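Local coordinates for protein alpha,alpha-trehalose-phosphate synthase (UDP-forming) (Burkholderia vietnamiensis, PDB 5TVG) that belongs to glycosyltransferase family 20, a family of the GT-B clan, and binds uridine-5'-diphosphate and a magnesium ion, at residues 31-34 / 35-39; 324-327 / 328-332; 354-357 / 358-361; 374-377 / 378-381. All coordinates share one frame; numbering follows the deposited sequence.

Contact 1. Residues 31-34 / 35-39; sequences GLAV and GVMDA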
# COMPACT_ATOMS: atom_id res chain seq x y z
N GLY A 31 13.83 -32.36 -9.60
CA GLY A 31 12.69 -32.64 -8.76
C GLY A 31 12.80 -33.98 -8.05
O GLY A 31 13.82 -34.66 -8.06
N LEU A 32 11.70 -34.34 -7.40
CA LEU A 32 11.64 -35.56 -6.64
C LEU A 32 11.91 -36.77 -7.54
O LEU A 32 12.52 -37.74 -7.09
CB LEU A 32 10.27 -35.64 -5.95
CG LEU A 32 10.09 -36.79 -4.97
CD1 LEU A 32 11.20 -36.73 -3.90
CD2 LEU A 32 8.73 -36.70 -4.34
N ALA A 33 11.57 -36.66 -8.83
CA ALA A 33 11.72 -37.77 -9.76
C ALA A 33 13.15 -38.27 -9.83
O ALA A 33 13.41 -39.48 -9.81
CB ALA A 33 11.27 -37.35 -11.16
N VAL A 34 14.11 -37.35 -9.98
CA VAL A 34 15.47 -37.85 -10.13
C VAL A 34 15.95 -38.43 -8.80
O VAL A 34 16.78 -39.33 -8.79
CB VAL A 34 16.41 -36.78 -10.72
CG1 VAL A 34 16.75 -35.69 -9.69
CG2 VAL A 34 17.65 -37.47 -11.30
N GLY A 35 15.36 -37.99 -7.68
CA GLY A 35 15.73 -38.54 -6.41
C GLY A 35 15.27 -39.98 -6.21
O GLY A 35 16.01 -40.79 -5.63
N VAL A 36 14.08 -40.34 -6.72
CA VAL A 36 13.44 -41.61 -6.36
C VAL A 36 13.34 -42.62 -7.49
O VAL A 36 13.11 -43.81 -7.21
CB VAL A 36 12.04 -41.37 -5.75
CG1 VAL A 36 12.13 -40.49 -4.52
CG2 VAL A 36 11.06 -40.79 -6.79
N MET A 37 13.56 -42.23 -8.75
CA MET A 37 13.20 -43.09 -9.87
C MET A 37 13.96 -44.42 -9.84
O MET A 37 13.37 -45.48 -10.13
CB MET A 37 13.42 -42.37 -11.20
CG MET A 37 12.78 -43.06 -12.39
SD MET A 37 10.98 -43.28 -12.23
CE MET A 37 10.45 -41.56 -12.28
N ASP A 38 15.26 -44.39 -9.54
CA ASP A 38 16.04 -45.62 -9.56
C ASP A 38 15.51 -46.63 -8.55
O ASP A 38 15.46 -47.83 -8.83
CB ASP A 38 17.52 -45.35 -9.32
CG ASP A 38 18.21 -44.76 -10.54
OD1 ASP A 38 17.70 -44.95 -11.67
OD2 ASP A 38 19.24 -44.07 -10.39
N ALA A 39 15.08 -46.16 -7.38
CA ALA A 39 14.46 -47.07 -6.43
C ALA A 39 13.10 -47.55 -6.93
O ALA A 39 12.74 -48.72 -6.74
CB ALA A 39 14.35 -46.38 -5.07
O HOH W 1 17.02 -41.74 -10.05
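Leu32 and Val36, one helical turn apart, bring their side chains together at a slant: CD1 of Leu32 lies 3.9 Å from CG1 of Val36, and this is the nearest approach of the two branched groups. Leu32 reaches it because its CG is anti to the backbone N (chi1 -173°), which sends the side chain along the helix toward the following turn. On Val36 the two methyls divide the work. CG1 meets the leucine methyl, whereas CG2, placed between the backbone N and the carbonyl carbon, faces the peptide oxygen of Leu32 at 3.4 Å. A second pair, Ala33 and Met37, is looser: the methionine chain bends at both chi2 and chi3, so that its CE folds back to 4.4 Å from CB of Ala33.

The backbone beneath is irregular. Ala33 O accepts from two donors, Met37 N at 3.0 Å and Val36 N at 3.3 Å; the first is tilted 20° from the carbonyl plane and the second stands well above it, 71° out. Val36 N also makes a weak bond to Leu32 O. At the kink near Asp38 the regular bond is replaced by a water, which donates to Val34 O (2.7 Å) and accepts from Asp38 N (3.2 Å).

The segment belongs to helix 31-43 in the beta-alpha-beta unit formed with strands 12-16 and 46-48. Leu32 and Val36 both pack on Val14 of strand 12-16 and reach strand 135-139 at His139 and Trp137 respectively, while helix 450-461 meets Leu32 through Trp453 and Val34 through Leu450.

Contact 2. Residues 324-327 / 328-332; sequences LERE and AGRIN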
# COMPACT_ATOMS: atom_id res chain seq x y z
N LEU A 324 9.55 -6.62 -5.12
CA LEU A 324 10.76 -6.88 -5.91
C LEU A 324 10.73 -6.15 -7.23
O LEU A 324 11.77 -5.65 -7.69
CB LEU A 324 10.92 -8.40 -6.14
CG LEU A 324 12.22 -8.88 -6.80
CD1 LEU A 324 13.49 -8.63 -5.90
CD2 LEU A 324 12.13 -10.37 -7.22
N GLU A 325 9.56 -6.09 -7.89
CA GLU A 325 9.46 -5.35 -9.14
C GLU A 325 9.82 -3.90 -8.93
O GLU A 325 10.55 -3.31 -9.73
CB GLU A 325 8.05 -5.47 -9.75
CG GLU A 325 7.76 -6.92 -10.22
CD GLU A 325 6.29 -7.19 -10.52
OE1 GLU A 325 5.42 -6.43 -10.06
OE2 GLU A 325 6.02 -8.19 -11.21
N ARG A 326 9.32 -3.31 -7.85
CA ARG A 326 9.65 -1.92 -7.56
C ARG A 326 11.15 -1.76 -7.36
O ARG A 326 11.76 -0.84 -7.91
CB ARG A 326 8.83 -1.45 -6.36
CG ARG A 326 8.82 0.02 -6.13
CD ARG A 326 9.84 0.36 -5.06
NE ARG A 326 10.06 1.80 -4.92
CZ ARG A 326 10.57 2.35 -3.84
NH1 ARG A 326 10.75 3.66 -3.77
NH2 ARG A 326 10.90 1.57 -2.82
N GLU A 327 11.79 -2.69 -6.64
CA GLU A 327 13.22 -2.59 -6.42
C GLU A 327 14.01 -2.74 -7.72
O GLU A 327 14.96 -1.97 -7.96
CB GLU A 327 13.67 -3.64 -5.39
CG GLU A 327 13.20 -3.28 -3.99
CD GLU A 327 13.77 -1.95 -3.52
OE1 GLU A 327 14.98 -1.89 -3.25
OE2 GLU A 327 13.03 -0.94 -3.47
N ALA A 328 13.63 -3.68 -8.59
CA ALA A 328 14.32 -3.79 -9.88
C ALA A 328 14.23 -2.48 -10.65
O ALA A 328 15.23 -1.97 -11.18
CB ALA A 328 13.74 -4.93 -10.71
N GLY A 329 13.04 -1.91 -10.73
CA GLY A 329 12.89 -0.67 -11.46
C GLY A 329 13.70 0.45 -10.85
O GLY A 329 14.40 1.18 -11.56
N ARG A 330 13.65 0.59 -9.52
CA ARG A 330 14.36 1.69 -8.86
C ARG A 330 15.87 1.54 -9.01
O ARG A 330 16.56 2.51 -9.35
CB ARG A 330 13.97 1.76 -7.38
CG ARG A 330 14.55 2.97 -6.63
CD ARG A 330 14.27 2.88 -5.14
NE ARG A 330 14.84 1.64 -4.57
CZ ARG A 330 16.15 1.43 -4.37
NH1 ARG A 330 17.05 2.36 -4.69
NH2 ARG A 330 16.57 0.28 -3.85
N ILE A 331 16.40 0.33 -8.79
CA ILE A 331 17.85 0.15 -8.83
C ILE A 331 18.36 0.35 -10.25
O ILE A 331 19.36 1.04 -10.47
CB ILE A 331 18.23 -1.23 -8.27
CG1 ILE A 331 17.93 -1.31 -6.76
CG2 ILE A 331 19.70 -1.56 -8.59
CD1 ILE A 331 17.90 -2.78 -6.23
N ASN A 332 17.68 -0.21 -11.24
CA ASN A 332 18.06 0.01 -12.64
C ASN A 332 17.93 1.48 -13.05
O ASN A 332 18.78 2.00 -13.78
CB ASN A 332 17.22 -0.89 -13.55
CG ASN A 332 17.66 -2.35 -13.51
OD1 ASN A 332 18.83 -2.64 -13.25
ND2 ASN A 332 16.73 -3.27 -13.75
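Glu327 OE1 is gripped by Arg330 NH2 at 2.8 Å and also by a hydrogen bond from Gln285 of helix 280-293. Arg326, Glu327 and Arg330 make a salt-bridge network on helix 315-335, the helix of a beta-alpha-beta unit with strands 301-306 and 343-346. The bond from Arg330 NH2 is nearly straight (169°). It meets OE1 on the syn side but tilted 29° out of the carboxylate plane, while OE1 lies almost in the guanidinium plane. The second oxygen, OE2, takes a weak bond from Arg330 NE at 3.3 Å and an ion pair from Arg326 NH2 at 3.4 Å. Glu327 and Arg330 run side by side, pointing the same way, with carboxylate and guanidinium planes 37° apart, the glutamate bent at chi2 and the arginine at chi3.

The two arginines approach to 4.3 Å between Arg326 NH2 and Arg330 NE, and the carboxylate that both contact probably offsets the like charge. Arg330 NH1 has a further partner in Glu288. Arg326 NE pairs with Glu325 of the second subunit, and Glu325 OE1 with Arg326 of that subunit, a reciprocal exchange across the interface. Over one face of the Arg326 guanidinium, offset toward its rim, sits Arg330 CD, 3.9 Å from Arg326 NH1.

Contact 3. Residues 354-357 / 358-361; sequences LLMA and FFRM. With MG (magnesium ion), chain O; UDP (uridine-5'-diphosphate), chain I.
The rings of Phe358 and Phe359 each carry a peptide oxygen of the preceding helical turn over one face. Leu354 O stands 3.4 Å above the plane of Phe358, and Leu355 O takes the equivalent place on Phe359; both are offset toward the rim. Beyond the helix, Tyr350 meets Phe358 edge-to-face, and the ring of Tyr381 meets that of Phe359 with the planes about 60° apart. Both phenylalanines have CG anti to the carbonyl carbon, which swings each ring back over the turn before it.

Met356 and Phe359 lie side by side and point the same way. The sulfur is 4.0 Å from Phe359 CD2 and 71° off the ring normal, an oblique Met-aromatic contact. Leu355 slants across Phe358, with CD2 of Leu355 4.0 Å from CD2 of Phe358. The other methyl of Leu355, CD1, touches the uracil of uridine-5'-diphosphate, 3.3 Å from its N3.

All this decorates helix 352-361, which in the GT-B fold of this enzyme packs against the parallel sheet holding strand 266-271. Leu355 and Phe359 rest on Val271 of that strand, and Phe358 and Phe359 on Met269. Phe358 also touches Leu338 of the second subunit.

Backbone bonds run regularly through the turn, as in Phe359 N to Leu355 O at 3.0 Å. At the helix end Arg360 O binds the magnesium ion at 2.1 Å, alongside a water, Ser362 O and Gln385 OE1. The Arg360 side chain extends away from the turn, where NH1 donates to the carbonyl of Ser384.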
# COMPACT_ATOMS: atom_id res chain seq x y z
N LEU A 354 19.81 -25.67 -19.51
CA LEU A 354 20.26 -24.31 -19.84
C LEU A 354 20.77 -23.60 -18.59
O LEU A 354 21.80 -22.91 -18.63
CB LEU A 354 19.12 -23.50 -20.49
CG LEU A 354 18.80 -23.81 -21.95
CD1 LEU A 354 17.56 -23.08 -22.43
CD2 LEU A 354 19.99 -23.42 -22.82
N LEU A 355 20.08 -23.77 -17.47
CA LEU A 355 20.52 -23.14 -16.23
C LEU A 355 21.96 -23.52 -15.89
O LEU A 355 22.75 -22.68 -15.43
CB LEU A 355 19.56 -23.50 -15.09
CG LEU A 355 18.12 -23.00 -15.17
CD1 LEU A 355 17.39 -23.33 -13.91
CD2 LEU A 355 18.09 -21.48 -15.40
N MET A 356 22.33 -24.79 -16.11
CA MET A 356 23.70 -25.23 -15.83
C MET A 356 24.72 -24.52 -16.71
O MET A 356 25.80 -24.14 -16.25
CB MET A 356 23.80 -26.75 -15.99
CG MET A 356 22.69 -27.50 -15.22
SD MET A 356 22.62 -27.02 -13.47
CE MET A 356 20.97 -27.48 -13.02
N ALA A 357 24.41 -24.33 -18.00
CA ALA A 357 25.33 -23.58 -18.84
C ALA A 357 25.44 -22.10 -18.40
O ALA A 357 26.50 -21.50 -18.58
CB ALA A 357 24.92 -23.68 -20.31
N PHE A 358 24.36 -21.51 -17.85
CA PHE A 358 24.43 -20.14 -17.31
C PHE A 358 25.35 -20.08 -16.09
O PHE A 358 26.17 -19.17 -15.97
CB PHE A 358 23.04 -19.62 -16.92
CG PHE A 358 22.05 -19.54 -18.05
CD1 PHE A 358 22.47 -19.40 -19.36
CD2 PHE A 358 20.68 -19.63 -17.79
CE1 PHE A 358 21.55 -19.34 -20.41
CE2 PHE A 358 19.75 -19.59 -18.83
CZ PHE A 358 20.19 -19.44 -20.14
N PHE A 359 25.18 -21.03 -15.15
CA PHE A 359 26.03 -21.09 -13.96
C PHE A 359 27.51 -21.18 -14.34
O PHE A 359 28.35 -20.47 -13.77
CB PHE A 359 25.66 -22.30 -13.10
CG PHE A 359 24.29 -22.21 -12.46
CD1 PHE A 359 23.70 -20.97 -12.24
CD2 PHE A 359 23.58 -23.38 -12.15
CE1 PHE A 359 22.44 -20.88 -11.66
CE2 PHE A 359 22.33 -23.31 -11.57
CZ PHE A 359 21.75 -22.05 -11.32
N ARG A 360 27.84 -22.06 -15.29
CA ARG A 360 29.24 -22.21 -15.70
C ARG A 360 29.81 -20.91 -16.27
O ARG A 360 30.97 -20.56 -15.99
CB ARG A 360 29.33 -23.32 -16.74
CG ARG A 360 30.72 -23.73 -17.16
CD ARG A 360 30.58 -25.01 -18.01
NE ARG A 360 31.86 -25.62 -18.34
CZ ARG A 360 32.41 -26.62 -17.67
NH1 ARG A 360 31.79 -27.14 -16.60
NH2 ARG A 360 33.59 -27.11 -18.06
N MET A 361 29.03 -20.21 -17.10
CA MET A 361 29.51 -18.98 -17.72
C MET A 361 29.79 -17.91 -16.68
O MET A 361 30.70 -17.11 -16.86
CB MET A 361 28.50 -18.47 -18.76
CG MET A 361 28.99 -17.27 -19.61
SD MET A 361 27.59 -16.54 -20.56
CE MET A 361 26.57 -18.00 -20.64
MG MG O . 31.80 -20.05 -14.15
N1 UDP I . 14.82 -24.92 -11.28
C2 UDP I . 14.68 -25.12 -12.64
N3 UDP I . 14.22 -24.03 -13.34
C4 UDP I . 13.89 -22.79 -12.83
C5 UDP I . 14.06 -22.66 -11.40
C6 UDP I . 14.50 -23.72 -10.69
O2 UDP I . 14.96 -26.17 -13.19
O4 UDP I . 13.47 -21.91 -13.60
C1' UDP I . 15.30 -26.08 -10.48
C2' UDP I . 16.74 -25.98 -9.95
O2' UDP I . 17.60 -26.55 -10.92
C3' UDP I . 16.66 -26.91 -8.74
C4' UDP I . 15.25 -26.65 -8.21
O4' UDP I . 14.47 -26.22 -9.35
O3' UDP I . 16.91 -28.28 -9.01
C5' UDP I . 15.22 -25.55 -7.20
O5' UDP I . 15.30 -26.24 -5.95
PA UDP I . 15.97 -25.59 -4.70
O1A UDP I . 16.24 -26.71 -3.75
O2A UDP I . 17.14 -24.70 -5.09
O3A UDP I . 14.84 -24.64 -4.09
PB UDP I . 13.27 -24.86 -4.15
O1B UDP I . 13.10 -26.38 -3.99
O2B UDP I . 12.77 -24.30 -2.83
O3B UDP I . 12.66 -24.25 -5.37
O HOH W 2 34.12 -18.98 -13.99

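Contact 4. Residues 374-377 / 378-381; sequences MNLV and AKEY. With UDP (uridine-5'-diphosphate), chain I.
Hydrogen bonds within the protein begin with Asn375, the N-cap of helix 376-384: its OD1 accepts from Ala378 N at 2.8 Å, with the donor in the carbonyl plane. Chi1 of -165° carries the amide round to that N-H, and Asp372 receives the other end, ND2, which should fix the amide's rotation. The first regular helical bond follows, Glu380 N to Leu376 O at 2.7 Å.

Bonds to uridine-5'-diphosphate come from the same turn. Leu376 N donates to O1A at 3.0 Å, nearly straight at 168°, and Val377 N reaches O2A at 3.2 Å. Two backbone N-H groups at the helix start thus hold the alpha phosphate, and the helix dipole probably favours its negative charge there. Glu380, extended beyond CG, places its carboxylate beside the ribose: OE1 accepts from O3' at 2.5 Å and OE2 from O2' at 2.6 Å. Arg352 forms a salt bridge to OE1.

Apolar and mixed packing completes the set. Val377 CG2 sits 3.4 Å from O2A of the nucleotide. Met374 crosses Lys379 at about a right angle, SD lying 3.6 Å from Lys379 CE, while the lysine's NZ pairs with Glu404.

A helix N-terminus on the phosphate and a glutamate on both ribose hydroxyls are typical of the nucleotide site in GT-B glycosyltransferases.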
# COMPACT_ATOMS: atom_id res chain seq x y z
N MET A 374 17.45 -26.81 2.12
CA MET A 374 18.77 -27.19 1.62
C MET A 374 19.30 -26.16 0.60
O MET A 374 20.36 -25.57 0.83
CB MET A 374 18.71 -28.59 0.98
CG MET A 374 20.00 -29.01 0.30
SD MET A 374 21.43 -29.04 1.44
CE MET A 374 20.76 -29.97 2.81
N ASN A 375 18.55 -25.96 -0.49
CA ASN A 375 18.89 -25.17 -1.68
C ASN A 375 19.84 -25.94 -2.61
O ASN A 375 21.07 -25.95 -2.40
CB ASN A 375 19.51 -23.79 -1.36
CG ASN A 375 19.51 -22.87 -2.59
OD1 ASN A 375 20.20 -23.14 -3.59
ND2 ASN A 375 18.71 -21.80 -2.53
N LEU A 376 19.28 -26.58 -3.64
CA LEU A 376 20.05 -27.38 -4.60
C LEU A 376 20.70 -26.53 -5.68
O LEU A 376 21.72 -26.95 -6.26
CB LEU A 376 19.15 -28.44 -5.25
CG LEU A 376 18.59 -29.51 -4.32
CD1 LEU A 376 17.62 -30.47 -5.07
CD2 LEU A 376 19.79 -30.26 -3.65
N VAL A 377 20.11 -25.37 -5.99
CA VAL A 377 20.77 -24.41 -6.89
C VAL A 377 22.21 -24.15 -6.44
O VAL A 377 23.14 -24.13 -7.25
CB VAL A 377 19.96 -23.10 -6.96
CG1 VAL A 377 20.80 -21.93 -7.57
CG2 VAL A 377 18.65 -23.31 -7.76
N ALA A 378 22.42 -23.98 -5.13
CA ALA A 378 23.78 -23.76 -4.62
C ALA A 378 24.70 -24.92 -5.00
O ALA A 378 25.81 -24.71 -5.50
CB ALA A 378 23.74 -23.54 -3.11
N LYS A 379 24.22 -26.15 -4.84
CA LYS A 379 25.03 -27.32 -5.19
C LYS A 379 25.18 -27.43 -6.71
O LYS A 379 26.29 -27.68 -7.21
CB LYS A 379 24.40 -28.59 -4.62
CG LYS A 379 24.24 -28.54 -3.11
CD LYS A 379 23.89 -29.92 -2.48
CE LYS A 379 23.95 -29.84 -0.93
NZ LYS A 379 23.79 -31.20 -0.37
N GLU A 380 24.09 -27.16 -7.44
CA GLU A 380 24.11 -27.19 -8.90
C GLU A 380 25.07 -26.15 -9.43
O GLU A 380 25.77 -26.39 -10.42
CB GLU A 380 22.70 -26.95 -9.48
CG GLU A 380 21.71 -28.11 -9.21
CD GLU A 380 20.26 -27.70 -9.51
OE1 GLU A 380 19.38 -28.56 -9.41
OE2 GLU A 380 19.99 -26.51 -9.78
N TYR A 381 25.11 -24.99 -8.78
CA TYR A 381 26.03 -23.96 -9.23
C TYR A 381 27.47 -24.46 -9.15
O TYR A 381 28.26 -24.28 -10.09
CB TYR A 381 25.85 -22.66 -8.40
CG TYR A 381 26.80 -21.59 -8.89
CD1 TYR A 381 26.45 -20.75 -9.94
CD2 TYR A 381 28.08 -21.46 -8.34
CE1 TYR A 381 27.33 -19.78 -10.42
CE2 TYR A 381 28.96 -20.49 -8.82
CZ TYR A 381 28.59 -19.67 -9.86
OH TYR A 381 29.49 -18.70 -10.33
N1 UDP I . 14.82 -24.92 -11.28
C2 UDP I . 14.68 -25.12 -12.64
N3 UDP I . 14.22 -24.03 -13.34
C4 UDP I . 13.89 -22.79 -12.83
C5 UDP I . 14.06 -22.66 -11.40
C6 UDP I . 14.50 -23.72 -10.69
O2 UDP I . 14.96 -26.17 -13.19
O4 UDP I . 13.47 -21.91 -13.60
C1' UDP I . 15.30 -26.08 -10.48
C2' UDP I . 16.74 -25.98 -9.95
O2' UDP I . 17.60 -26.55 -10.92
C3' UDP I . 16.66 -26.91 -8.74
C4' UDP I . 15.25 -26.65 -8.21
O4' UDP I . 14.47 -26.22 -9.35
O3' UDP I . 16.91 -28.28 -9.01
C5' UDP I . 15.22 -25.55 -7.20
O5' UDP I . 15.30 -26.24 -5.95
PA UDP I . 15.97 -25.59 -4.70
O1A UDP I . 16.24 -26.71 -3.75
O2A UDP I . 17.14 -24.70 -5.09
O3A UDP I . 14.84 -24.64 -4.09
PB UDP I . 13.27 -24.86 -4.15
O1B UDP I . 13.10 -26.38 -3.99
O2B UDP I . 12.77 -24.30 -2.83
O3B UDP I . 12.66 -24.25 -5.37

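Contacts 3 and 4 both line the uridine-5'-diphosphate pocket: 354-361 touches the uracil and 374-381 holds the ribose and alpha phosphate. Their centres are 13 Å apart and they meet directly, Met356 CE lying 3.5 Å from Glu380 OE2 and Phe359 CZ 3.9 Å from Val377 CG1. The magnesium ion lies at the far end of contact 3, about 5 Å from the Tyr381 side chain of contact 4. Contact 1 approaches the same nucleotide, where Gly31 CA lies about 6 Å from its O3', and its nearest atoms are about 6 Å from contact 4. Contact 2, at the subunit interface, is about 14 Å from contact 4 at nearest atoms.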